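Local coordinates for protein alpha-1,2-mannosyltransferase (Ktr4), putative (Neosartorya fumigata, PDB 7BOP) that belongs to a fungal mannosyltransferase family of the GT-A clan and holds guanosine-5'-diphosphate together with a manganese ion, at residues Y190-P195 against F279-E284; K196-C201 against G340-P345; R172-M177 against W314-V319. All coordinates share one frame; numbering follows the deposited sequence.

Interaction 1 (Y190-P195 against F279-E284). With MN (manganese (II) ion), chain G; GDP (guanosine-5'-diphosphate), chain H.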
loop_
_atom_site.group_PDB
_atom_site.type_symbol
_atom_site.label_atom_id
_atom_site.label_comp_id
_atom_site.label_asym_id
_atom_site.label_seq_id
_atom_site.Cartn_x
_atom_site.Cartn_y
_atom_site.Cartn_z
ATOM N N TYR A 190 4.653 -0.239 10.294
ATOM C CA TYR A 190 4.493 -1.505 9.614
ATOM C C TYR A 190 5.031 -1.387 8.199
ATOM O O TYR A 190 5.045 -0.290 7.618
ATOM C CB TYR A 190 3.021 -1.934 9.602
ATOM C CG TYR A 190 2.156 -1.117 8.652
ATOM C CD1 TYR A 190 1.681 0.134 9.023
ATOM C CD2 TYR A 190 1.826 -1.599 7.379
ATOM C CE1 TYR A 190 0.906 0.894 8.158
ATOM C CE2 TYR A 190 1.040 -0.847 6.508
ATOM C CZ TYR A 190 0.592 0.400 6.904
ATOM O OH TYR A 190 -0.173 1.170 6.061
ATOM N N TRP A 191 5.478 -2.519 7.673
ATOM C CA TRP A 191 5.828 -2.681 6.254
ATOM C C TRP A 191 4.949 -3.831 5.776
ATOM O O TRP A 191 5.171 -4.989 6.136
ATOM C CB TRP A 191 7.320 -2.992 6.091
ATOM C CG TRP A 191 7.846 -3.139 4.675
ATOM C CD1 TRP A 191 7.133 -3.427 3.544
ATOM C CD2 TRP A 191 9.214 -3.037 4.262
ATOM N NE1 TRP A 191 7.958 -3.490 2.463
ATOM C CE2 TRP A 191 9.244 -3.252 2.864
ATOM C CE3 TRP A 191 10.413 -2.761 4.932
ATOM C CZ2 TRP A 191 10.423 -3.203 2.121
ATOM C CZ3 TRP A 191 11.596 -2.721 4.194
ATOM C CH2 TRP A 191 11.588 -2.936 2.796
ATOM N N ARG A 192 3.938 -3.495 4.978
ATOM C CA ARG A 192 3.029 -4.478 4.420
ATOM C C ARG A 192 3.668 -5.186 3.229
ATOM O O ARG A 192 4.188 -4.540 2.316
ATOM C CB ARG A 192 1.713 -3.817 3.998
ATOM C CG ARG A 192 0.785 -4.745 3.225
ATOM C CD ARG A 192 -0.581 -4.118 3.056
ATOM N NE ARG A 192 -1.312 -4.729 1.953
ATOM C CZ ARG A 192 -2.415 -4.223 1.402
ATOM N NH1 ARG A 192 -2.948 -3.088 1.853
ATOM N NH2 ARG A 192 -2.987 -4.864 0.384
ATOM N N VAL A 193 3.575 -6.512 3.237
ATOM C CA VAL A 193 4.145 -7.363 2.219
ATOM C C VAL A 193 3.062 -8.311 1.707
ATOM O O VAL A 193 2.250 -8.813 2.491
ATOM C CB VAL A 193 5.301 -8.205 2.816
ATOM C CG1 VAL A 193 5.971 -9.047 1.746
ATOM C CG2 VAL A 193 6.309 -7.295 3.505
ATOM N N GLU A 194 3.063 -8.557 0.397
ATOM C CA GLU A 194 2.194 -9.548 -0.221
ATOM C C GLU A 194 3.012 -10.677 -0.818
ATOM O O GLU A 194 4.154 -10.464 -1.212
ATOM C CB GLU A 194 1.375 -8.925 -1.354
ATOM C CG GLU A 194 0.268 -8.011 -0.872
ATOM C CD GLU A 194 -0.842 -7.759 -1.891
ATOM O OE1 GLU A 194 -1.653 -6.883 -1.523
ATOM O OE2 GLU A 194 -0.930 -8.393 -3.008
ATOM N N PRO A 195 2.410 -11.872 -0.946
ATOM C CA PRO A 195 3.084 -12.947 -1.672
ATOM C C PRO A 195 3.238 -12.637 -3.167
ATOM O O PRO A 195 2.491 -11.833 -3.707
ATOM C CB PRO A 195 2.161 -14.150 -1.460
ATOM C CG PRO A 195 0.828 -13.568 -1.185
ATOM C CD PRO A 195 1.072 -12.274 -0.473
ATOM N N PHE A 279 -1.799 5.220 -4.194
ATOM C CA PHE A 279 -0.562 4.544 -3.848
ATOM C C PHE A 279 -0.885 3.063 -3.912
ATOM O O PHE A 279 -1.938 2.637 -3.434
ATOM C CB PHE A 279 -0.137 4.932 -2.437
ATOM C CG PHE A 279 -0.020 6.420 -2.232
ATOM C CD1 PHE A 279 0.917 7.160 -2.943
ATOM C CD2 PHE A 279 -0.839 7.075 -1.323
ATOM C CE1 PHE A 279 1.030 8.527 -2.754
ATOM C CE2 PHE A 279 -0.732 8.437 -1.129
ATOM C CZ PHE A 279 0.207 9.166 -1.836
ATOM N N TRP A 280 -0.014 2.275 -4.526
ATOM C CA TRP A 280 -0.355 0.889 -4.793
ATOM C C TRP A 280 -0.059 0.055 -3.549
ATOM O O TRP A 280 1.068 -0.387 -3.329
ATOM C CB TRP A 280 0.367 0.356 -6.034
ATOM C CG TRP A 280 -0.338 -0.786 -6.690
ATOM C CD1 TRP A 280 -1.681 -1.053 -6.662
ATOM C CD2 TRP A 280 0.246 -1.793 -7.517
ATOM N NE1 TRP A 280 -1.964 -2.164 -7.395
ATOM C CE2 TRP A 280 -0.804 -2.643 -7.943
ATOM C CE3 TRP A 280 1.547 -2.073 -7.924
ATOM C CZ2 TRP A 280 -0.588 -3.755 -8.760
ATOM C CZ3 TRP A 280 1.766 -3.179 -8.748
ATOM C CH2 TRP A 280 0.702 -4.006 -9.150
ATOM N N SER A 281 -1.112 -0.159 -2.768
ATOM C CA SER A 281 -1.012 -0.570 -1.365
ATOM C C SER A 281 -0.489 -1.980 -1.080
ATOM O O SER A 281 -0.259 -2.308 0.090
ATOM C CB SER A 281 -2.369 -0.408 -0.694
ATOM O OG SER A 281 -3.283 -1.353 -1.218
ATOM N N ASN A 282 -0.334 -2.828 -2.095
ATOM C CA ASN A 282 0.358 -4.109 -1.871
ATOM C C ASN A 282 1.746 -3.912 -1.225
ATOM O O ASN A 282 2.205 -4.769 -0.470
ATOM C CB ASN A 282 0.442 -4.963 -3.136
ATOM C CG ASN A 282 0.954 -4.200 -4.334
ATOM O OD1 ASN A 282 2.124 -3.838 -4.419
ATOM N ND2 ASN A 282 0.065 -3.971 -5.283
ATOM N N PHE A 283 2.385 -2.778 -1.525
ATOM C CA PHE A 283 3.548 -2.268 -0.788
ATOM C C PHE A 283 3.108 -1.065 0.031
ATOM O O PHE A 283 2.513 -0.130 -0.527
ATOM C CB PHE A 283 4.652 -1.803 -1.759
ATOM C CG PHE A 283 5.797 -1.077 -1.085
ATOM C CD1 PHE A 283 5.703 0.280 -0.770
ATOM C CD2 PHE A 283 6.966 -1.753 -0.751
ATOM C CE1 PHE A 283 6.739 0.945 -0.138
ATOM C CE2 PHE A 283 8.012 -1.089 -0.120
ATOM C CZ PHE A 283 7.897 0.261 0.189
ATOM N N GLU A 284 3.433 -1.062 1.325
ATOM C CA GLU A 284 3.245 0.107 2.189
ATOM C C GLU A 284 4.251 0.052 3.314
ATOM O O GLU A 284 4.479 -1.024 3.877
ATOM C CB GLU A 284 1.859 0.141 2.842
ATOM C CG GLU A 284 0.698 0.316 1.893
ATOM C CD GLU A 284 -0.619 0.624 2.589
ATOM O OE1 GLU A 284 -1.427 1.365 1.982
ATOM O OE2 GLU A 284 -0.854 0.152 3.734
HETATM MN MN MN G . -1.506 -9.232 -4.706
HETATM P PB GDP H . -4.461 -8.285 -5.553
HETATM O O1B GDP H . -4.613 -9.128 -6.786
HETATM O O2B GDP H . -3.003 -8.062 -5.115
HETATM O O3B GDP H . -5.300 -7.023 -5.511
HETATM O O3A GDP H . -5.154 -9.247 -4.440
HETATM P PA GDP H . -4.424 -10.455 -3.639
HETATM O O1A GDP H . -5.132 -11.757 -3.927
HETATM O O2A GDP H . -2.896 -10.313 -3.828
HETATM O "O5'" GDP H . -4.880 -10.007 -2.163
HETATM C "C5'" GDP H . -4.266 -8.900 -1.502
HETATM C "C4'" GDP H . -3.583 -9.368 -0.220
HETATM O "O4'" GDP H . -4.571 -9.895 0.672
HETATM C "C3'" GDP H . -2.588 -10.504 -0.414
HETATM O "O3'" GDP H . -1.572 -10.361 0.593
HETATM C "C2'" GDP H . -3.408 -11.769 -0.220
HETATM O "O2'" GDP H . -2.616 -12.857 0.257
HETATM C "C1'" GDP H . -4.436 -11.312 0.810
HETATM N N9 GDP H . -5.801 -11.887 0.744
HETATM C C8 GDP H . -6.784 -11.666 -0.174
HETATM N N7 GDP H . -7.906 -12.342 0.168
HETATM C C5 GDP H . -7.656 -12.997 1.320
HETATM C C6 GDP H . -8.395 -13.894 2.234
HETATM O O6 GDP H . -9.568 -14.197 1.964
HETATM N N1 GDP H . -7.774 -14.357 3.339
HETATM C C2 GDP H . -6.493 -14.017 3.640
HETATM N N2 GDP H . -5.896 -14.506 4.757
HETATM N N3 GDP H . -5.757 -13.208 2.838
HETATM C C4 GDP H . -6.277 -12.681 1.701
HETATM O O HOH W 1 -2.664 -1.899 4.370
HETATM O O HOH W 2 4.319 -6.330 -1.127
HETATM O O HOH W 3 -0.098 -11.082 -4.245
HETATM O O HOH W 4 -1.939 -10.560 -6.583
#

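Interaction 2 (K196-C201 against G340-P345). With MN (manganese (II) ion), chain G.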
loop_
_atom_site.group_PDB
_atom_site.type_symbol
_atom_site.label_atom_id
_atom_site.label_comp_id
_atom_site.label_asym_id
_atom_site.label_seq_id
_atom_site.Cartn_x
_atom_site.Cartn_y
_atom_site.Cartn_z
ATOM N N LYS A 196 4.238 -13.254 -3.791
ATOM C CA LYS A 196 4.497 -13.165 -5.217
ATOM C C LYS A 196 4.999 -11.785 -5.666
ATOM O O LYS A 196 4.801 -11.403 -6.814
ATOM C CB LYS A 196 3.260 -13.576 -6.022
ATOM C CG LYS A 196 3.590 -14.215 -7.367
ATOM C CD LYS A 196 2.318 -14.665 -8.071
ATOM C CE LYS A 196 2.543 -14.955 -9.546
ATOM N NZ LYS A 196 3.221 -16.260 -9.765
ATOM N N VAL A 197 5.642 -11.043 -4.771
ATOM C CA VAL A 197 6.262 -9.772 -5.149
ATOM C C VAL A 197 7.765 -9.943 -5.145
ATOM O O VAL A 197 8.297 -10.844 -4.479
ATOM C CB VAL A 197 5.836 -8.598 -4.236
ATOM C CG1 VAL A 197 4.325 -8.482 -4.202
ATOM C CG2 VAL A 197 6.408 -8.729 -2.838
ATOM N N GLN A 198 8.451 -9.079 -5.883
ATOM C CA GLN A 198 9.911 -9.092 -5.916
ATOM C C GLN A 198 10.501 -7.811 -5.348
ATOM O O GLN A 198 9.940 -6.722 -5.503
ATOM C CB GLN A 198 10.427 -9.283 -7.341
ATOM C CG GLN A 198 9.782 -10.416 -8.123
ATOM C CD GLN A 198 10.450 -10.605 -9.471
ATOM O OE1 GLN A 198 11.540 -11.154 -9.549
ATOM N NE2 GLN A 198 9.822 -10.113 -10.534
ATOM N N PHE A 199 11.660 -7.953 -4.719
ATOM C CA PHE A 199 12.504 -6.819 -4.326
ATOM C C PHE A 199 13.836 -6.973 -5.031
ATOM O O PHE A 199 14.455 -8.045 -4.974
ATOM C CB PHE A 199 12.691 -6.751 -2.812
ATOM C CG PHE A 199 11.421 -6.521 -2.064
ATOM C CD1 PHE A 199 10.949 -5.226 -1.848
ATOM C CD2 PHE A 199 10.668 -7.590 -1.598
ATOM C CE1 PHE A 199 9.758 -5.005 -1.169
ATOM C CE2 PHE A 199 9.476 -7.373 -0.919
ATOM C CZ PHE A 199 9.025 -6.077 -0.697
ATOM N N PHE A 200 14.275 -5.905 -5.693
ATOM C CA PHE A 200 15.414 -5.951 -6.601
ATOM C C PHE A 200 16.700 -5.316 -6.090
ATOM O O PHE A 200 17.745 -5.569 -6.676
ATOM C CB PHE A 200 15.055 -5.267 -7.922
ATOM C CG PHE A 200 13.894 -5.894 -8.649
ATOM C CD1 PHE A 200 13.984 -7.186 -9.158
ATOM C CD2 PHE A 200 12.702 -5.178 -8.844
ATOM C CE1 PHE A 200 12.913 -7.752 -9.841
ATOM C CE2 PHE A 200 11.641 -5.735 -9.532
ATOM C CZ PHE A 200 11.741 -7.026 -10.032
ATOM N N CYS A 201 16.632 -4.481 -5.043
ATOM C CA CYS A 201 17.757 -3.622 -4.646
ATOM C C CYS A 201 18.126 -3.790 -3.193
ATOM O O CYS A 201 17.255 -3.796 -2.328
ATOM C CB CYS A 201 17.435 -2.138 -4.865
ATOM S SG CYS A 201 16.778 -1.770 -6.502
ATOM N N GLY A 340 13.565 -1.139 -5.064
ATOM C CA GLY A 340 13.192 -1.817 -6.287
ATOM C C GLY A 340 12.101 -2.824 -5.994
ATOM O O GLY A 340 12.248 -3.653 -5.092
ATOM N N TYR A 341 11.008 -2.755 -6.750
ATOM C CA TYR A 341 9.793 -3.486 -6.408
ATOM C C TYR A 341 8.990 -3.903 -7.627
ATOM O O TYR A 341 8.947 -3.176 -8.615
ATOM C CB TYR A 341 8.930 -2.619 -5.478
ATOM C CG TYR A 341 7.664 -3.298 -4.996
ATOM C CD1 TYR A 341 7.698 -4.244 -3.970
ATOM C CD2 TYR A 341 6.437 -3.014 -5.578
ATOM C CE1 TYR A 341 6.540 -4.863 -3.533
ATOM C CE2 TYR A 341 5.278 -3.638 -5.150
ATOM C CZ TYR A 341 5.333 -4.558 -4.121
ATOM O OH TYR A 341 4.177 -5.167 -3.699
ATOM N N ASN A 342 8.360 -5.074 -7.535
ATOM C CA ASN A 342 7.433 -5.568 -8.556
ATOM C C ASN A 342 6.326 -6.388 -7.906
ATOM O O ASN A 342 6.609 -7.318 -7.149
ATOM C CB ASN A 342 8.183 -6.400 -9.616
ATOM C CG ASN A 342 7.269 -7.295 -10.462
ATOM O OD1 ASN A 342 7.444 -8.509 -10.479
ATOM N ND2 ASN A 342 6.312 -6.703 -11.180
ATOM N N HIS A 343 5.083 -6.001 -8.175
ATOM C CA HIS A 343 3.891 -6.862 -8.038
ATOM C C HIS A 343 3.334 -6.865 -9.453
ATOM O O HIS A 343 3.182 -5.797 -10.048
ATOM C CB HIS A 343 2.876 -6.256 -7.032
ATOM C CG HIS A 343 1.633 -7.089 -6.778
ATOM N ND1 HIS A 343 0.652 -7.289 -7.727
ATOM C CD2 HIS A 343 1.175 -7.695 -5.648
ATOM C CE1 HIS A 343 -0.326 -8.020 -7.210
ATOM N NE2 HIS A 343 -0.044 -8.276 -5.942
ATOM N N ILE A 344 3.020 -8.039 -9.996
ATOM C CA ILE A 344 2.597 -8.151 -11.405
ATOM C C ILE A 344 1.439 -7.163 -11.656
ATOM O O ILE A 344 0.539 -7.104 -10.832
ATOM C CB ILE A 344 2.158 -9.605 -11.748
ATOM C CG1 ILE A 344 3.372 -10.546 -11.729
ATOM C CG2 ILE A 344 1.479 -9.683 -13.121
ATOM C CD1 ILE A 344 3.025 -12.011 -11.545
ATOM N N PRO A 345 1.437 -6.363 -12.725
ATOM C CA PRO A 345 2.429 -6.310 -13.789
ATOM C C PRO A 345 3.313 -5.047 -13.745
ATOM O O PRO A 345 3.879 -4.675 -14.775
ATOM C CB PRO A 345 1.527 -6.272 -15.029
ATOM C CG PRO A 345 0.407 -5.372 -14.591
ATOM C CD PRO A 345 0.209 -5.646 -13.121
HETATM MN MN MN G . -1.506 -9.232 -4.706
HETATM O O HOH W 5 2.965 -10.257 -8.374
HETATM O O HOH W 6 6.355 -10.896 -9.132
HETATM O O HOH W 7 14.491 -3.435 -3.318
HETATM O O HOH W 3 -0.098 -11.082 -4.245
HETATM O O HOH W 4 -1.939 -10.560 -6.583
#

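Interaction 3 (R172-M177 against W314-V319)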
loop_
_atom_site.group_PDB
_atom_site.type_symbol
_atom_site.label_atom_id
_atom_site.label_comp_id
_atom_site.label_asym_id
_atom_site.label_seq_id
_atom_site.Cartn_x
_atom_site.Cartn_y
_atom_site.Cartn_z
ATOM N N ARG A 172 -11.657 -4.165 3.179
ATOM C CA ARG A 172 -12.149 -3.583 4.427
ATOM C C ARG A 172 -11.143 -3.777 5.571
ATOM O O ARG A 172 -10.870 -2.837 6.328
ATOM C CB ARG A 172 -13.500 -4.193 4.789
ATOM C CG ARG A 172 -14.077 -3.703 6.101
ATOM C CD ARG A 172 -15.486 -4.215 6.291
ATOM N NE ARG A 172 -16.046 -3.676 7.523
ATOM C CZ ARG A 172 -16.040 -4.276 8.714
ATOM N NH1 ARG A 172 -15.526 -5.496 8.898
ATOM N NH2 ARG A 172 -16.577 -3.641 9.749
ATOM N N TRP A 173 -10.560 -4.970 5.655
ATOM C CA TRP A 173 -9.575 -5.265 6.698
ATOM C C TRP A 173 -8.337 -4.367 6.595
ATOM O O TRP A 173 -7.903 -3.776 7.591
ATOM C CB TRP A 173 -9.158 -6.730 6.680
ATOM C CG TRP A 173 -8.299 -7.080 7.870
ATOM C CD1 TRP A 173 -8.731 -7.327 9.140
ATOM C CD2 TRP A 173 -6.874 -7.186 7.906
ATOM N NE1 TRP A 173 -7.669 -7.585 9.965
ATOM C CE2 TRP A 173 -6.514 -7.508 9.239
ATOM C CE3 TRP A 173 -5.863 -7.038 6.949
ATOM C CZ2 TRP A 173 -5.193 -7.703 9.630
ATOM C CZ3 TRP A 173 -4.544 -7.231 7.337
ATOM C CH2 TRP A 173 -4.222 -7.566 8.676
ATOM N N ASN A 174 -7.788 -4.249 5.387
ATOM C CA ASN A 174 -6.668 -3.330 5.143
ATOM C C ASN A 174 -7.052 -1.861 5.339
ATOM O O ASN A 174 -6.220 -1.072 5.772
ATOM C CB ASN A 174 -6.079 -3.550 3.747
ATOM C CG ASN A 174 -5.231 -4.808 3.665
ATOM O OD1 ASN A 174 -4.406 -5.067 4.528
ATOM N ND2 ASN A 174 -5.419 -5.578 2.612
ATOM N N SER A 175 -8.303 -1.501 5.035
ATOM C CA SER A 175 -8.756 -0.117 5.171
ATOM C C SER A 175 -8.942 0.355 6.613
ATOM O O SER A 175 -8.632 1.505 6.923
ATOM C CB SER A 175 -10.066 0.106 4.417
ATOM O OG SER A 175 -9.902 -0.085 3.015
ATOM N N GLY A 176 -9.484 -0.503 7.471
ATOM C CA GLY A 176 -9.887 -0.083 8.815
ATOM C C GLY A 176 -9.601 -0.983 10.001
ATOM O O GLY A 176 -9.804 -0.554 11.138
ATOM N N MET A 177 -9.151 -2.214 9.760
ATOM C CA MET A 177 -9.069 -3.213 10.826
ATOM C C MET A 177 -7.663 -3.650 11.215
ATOM O O MET A 177 -7.439 -3.946 12.392
ATOM C CB MET A 177 -9.896 -4.446 10.456
ATOM C CG MET A 177 -11.372 -4.165 10.189
ATOM S SD MET A 177 -12.188 -3.384 11.594
ATOM C CE MET A 177 -13.825 -3.131 10.940
ATOM N N TRP A 314 -14.637 -0.968 -3.061
ATOM C CA TRP A 314 -13.682 0.054 -2.649
ATOM C C TRP A 314 -12.399 -0.611 -2.192
ATOM O O TRP A 314 -12.411 -1.350 -1.209
ATOM C CB TRP A 314 -14.250 0.909 -1.505
ATOM C CG TRP A 314 -15.440 1.764 -1.884
ATOM C CD1 TRP A 314 -15.878 2.059 -3.147
ATOM C CD2 TRP A 314 -16.307 2.460 -0.990
ATOM N NE1 TRP A 314 -16.979 2.871 -3.094
ATOM C CE2 TRP A 314 -17.261 3.141 -1.781
ATOM C CE3 TRP A 314 -16.392 2.556 0.407
ATOM C CZ2 TRP A 314 -18.278 3.926 -1.217
ATOM C CZ3 TRP A 314 -17.408 3.331 0.962
ATOM C CH2 TRP A 314 -18.337 4.002 0.151
ATOM N N GLY A 315 -11.308 -0.365 -2.918
ATOM C CA GLY A 315 -10.002 -0.899 -2.555
ATOM C C GLY A 315 -9.437 -0.179 -1.338
ATOM O O GLY A 315 -9.725 0.992 -1.106
ATOM N N ASP A 316 -8.618 -0.878 -0.561
ATOM C CA ASP A 316 -7.850 -0.213 0.498
ATOM C C ASP A 316 -6.839 0.795 -0.048
ATOM O O ASP A 316 -6.495 1.766 0.632
ATOM C CB ASP A 316 -7.153 -1.221 1.421
ATOM C CG ASP A 316 -6.251 -2.163 0.675
ATOM O OD1 ASP A 316 -6.770 -3.147 0.126
ATOM O OD2 ASP A 316 -5.040 -1.904 0.636
ATOM N N ALA A 317 -6.373 0.599 -1.275
ATOM C CA ALA A 317 -5.426 1.556 -1.861
ATOM C C ALA A 317 -6.063 2.954 -2.067
ATOM O O ALA A 317 -5.545 3.945 -1.539
ATOM C CB ALA A 317 -4.812 1.001 -3.135
ATOM N N PRO A 318 -7.190 3.040 -2.811
ATOM C CA PRO A 318 -7.828 4.359 -2.921
ATOM C C PRO A 318 -8.278 4.932 -1.569
ATOM O O PRO A 318 -8.125 6.121 -1.344
ATOM C CB PRO A 318 -9.018 4.112 -3.866
ATOM C CG PRO A 318 -9.189 2.646 -3.936
ATOM C CD PRO A 318 -7.838 2.055 -3.696
ATOM N N VAL A 319 -8.782 4.090 -0.675
ATOM C CA VAL A 319 -9.205 4.544 0.656
ATOM C C VAL A 319 -8.032 5.092 1.494
ATOM O O VAL A 319 -8.133 6.184 2.070
ATOM C CB VAL A 319 -10.002 3.443 1.401
ATOM C CG1 VAL A 319 -10.267 3.836 2.853
ATOM C CG2 VAL A 319 -11.324 3.171 0.682
#

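Interaction 1 (Y190-P195 against F279-E284)
The flat guanidinium of R192 carries the backbone oxygen of S281 over one face. R192 CZ lies 3.2 Å from S281 O. The backbone N of N282 sits on that same face, further out toward the rim. S281 O is not hydrogen-bonded to R192, because the N-H groups do not point at it. The Y190 ring is met at its edge, in plane, by E284 OE2. Y190 OH donates to E284 OE2 at 2.6 Å, reaching it from above the carboxylate plane, 52° out of it. W191 and F283 meet obliquely, with their ring planes at 71° and W191 NE1 3.5 Å from F283 CE2.

R192 is extended, with CG anti to the backbone N (chi1 172°). This carries its guanidinium alongside the loop to E194. There R192 NH2 makes a salt bridge with E194 OE1 at 3.1 Å. R192 NH1 pairs with D316, which also bonds S281 OG, and a water links NH1 to E284 OE2. The backbones join where R192 N donates to E284 O at 2.8 Å. A second water bridges E194 N and N282 O.

The other carboxylate oxygen, E194 OE2, binds manganese at 2.0 Å. Two phosphate oxygens of GDP, two waters and H343 complete the metal shell. R192 is thus a second-shell residue that grips the first-shell carboxylate. An acidic residue just beyond a strand of the central sheet, holding a metal against a nucleoside diphosphate, is characteristic of the GT-A fold.

Interaction 2 (K196-C201 against G340-P345)
N342 meets Q198 on the antiparallel strand 198-199 and F200 just beyond it. Its CB lies against the F200 ring, 3.5 Å from F200 CE2. With CG anti to the backbone N (chi1 162°), the amide is placed beside that of Q198, and the two side chains point the same way. At the tip, N342 OD1 accepts from Q198 NE2 at 2.9 Å. The bond is nearly straight (166° at the hydrogen). OD1 lies in the plane of the Q198 amide, but the donor is tilted from the N342 carbonyl plane, as the amide planes stand 73° apart. A water adds a second donor to N342 OD1 and also bonds K196 O. The other branch, ND2, donates to the backbone of Y346.

The backbones of Q198 and N342 form a hydrogen-bonded pair, with Q198 N to N342 O at 2.8 Å. F199 and Y341 form the non-hydrogen-bonded pair beside it and lie on the other face. F199 CE1 comes 3.6 Å from Y341 CD1. Further out on the tyrosine, V197 CG1 touches Y341 OH at 3.4 Å, and this hydroxyl bonds N282. At the far end G340 packs against C201, with C201 SG 3.6 Å from G340 CA. C201 is disulfide-bonded to C355.

V197 CG1 also touches H343 CD2. H343 ND1 donates to I344 O, which helps fix the ring's rotation. H343 NE2 binds manganese at 2.1 Å. The chemistry is therefore divided: paired amides and backbone bonds hold the strands together, while the imidazole at their end is presented to the metal that E194 also binds.

Interaction 3 (R172-M177 against W314-V319)
S175 and D316 bring two helices very close, with S175 CA 4.8 Å from D316 CA. This is the tight part of the contact. S175 OG presses on the backbone of D316, 3.2 Å from D316 CA. It also touches the side chain, 3.4 Å from D316 CB. N174 adds its own methylene: N174 CB lies 3.4 Å from D316 CG, against the carbon of the carboxylate. D316 has CG between its backbone N and carbonyl carbon, the crowded position (chi1 56°). That torsion sets the carboxylate beside N174 CB.

The packing is looser on both flanks. V319, one turn further along its helix, only grazes the serine, with V319 CG1 3.9 Å from S175 OG and 4.0 Å from S175 CB. On the other flank the N174 amide and the D316 carboxylate cross with their planes 53° apart. N174 ND2 stays 3.7 Å from D316 OD1, and the pair is not hydrogen-bonded. Neither flank is a solvent side, since all the touching residues are buried. F309 lies against both S175 and V319.

No hydrogen bond joins the two segments. Several of their polar atoms bond other partners. S175 OG bonds the backbone of C171 in its own helix, while N174 O accepts from H320. D316 OD2 is engaged by R192 and S281.

G315 is the N-cap of the second helix, so D316 sits in its first turn. The helix start and the nearby arginine would both be expected to favour a negative carboxylate there. The chemistry implies close van der Waals packing between the helices, with the probably charged carboxylate of D316 turned to partners outside the two helices.

In the fold
Following the chain from the N terminus, helix 165-177 supplies the first half of interaction 3. Next come strand 189-192 for interaction 1 and strand 198-199 for interaction 2. The second halves follow in a different order. The loop at 279-284 closes interaction 1, the start of helix 316-327 closes interaction 3, and strand 341-343 closes interaction 2. Interaction 1 therefore lies within the span of interaction 3, whereas interaction 2 crosses both. Interaction 1 ties strand 189-192 of the mixed sheet to the loop that leads into strand 284-287. Interaction 2 pairs two of the three strands of the small antiparallel sheet, and interaction 3 pairs two helices. Interaction 1 touches both others.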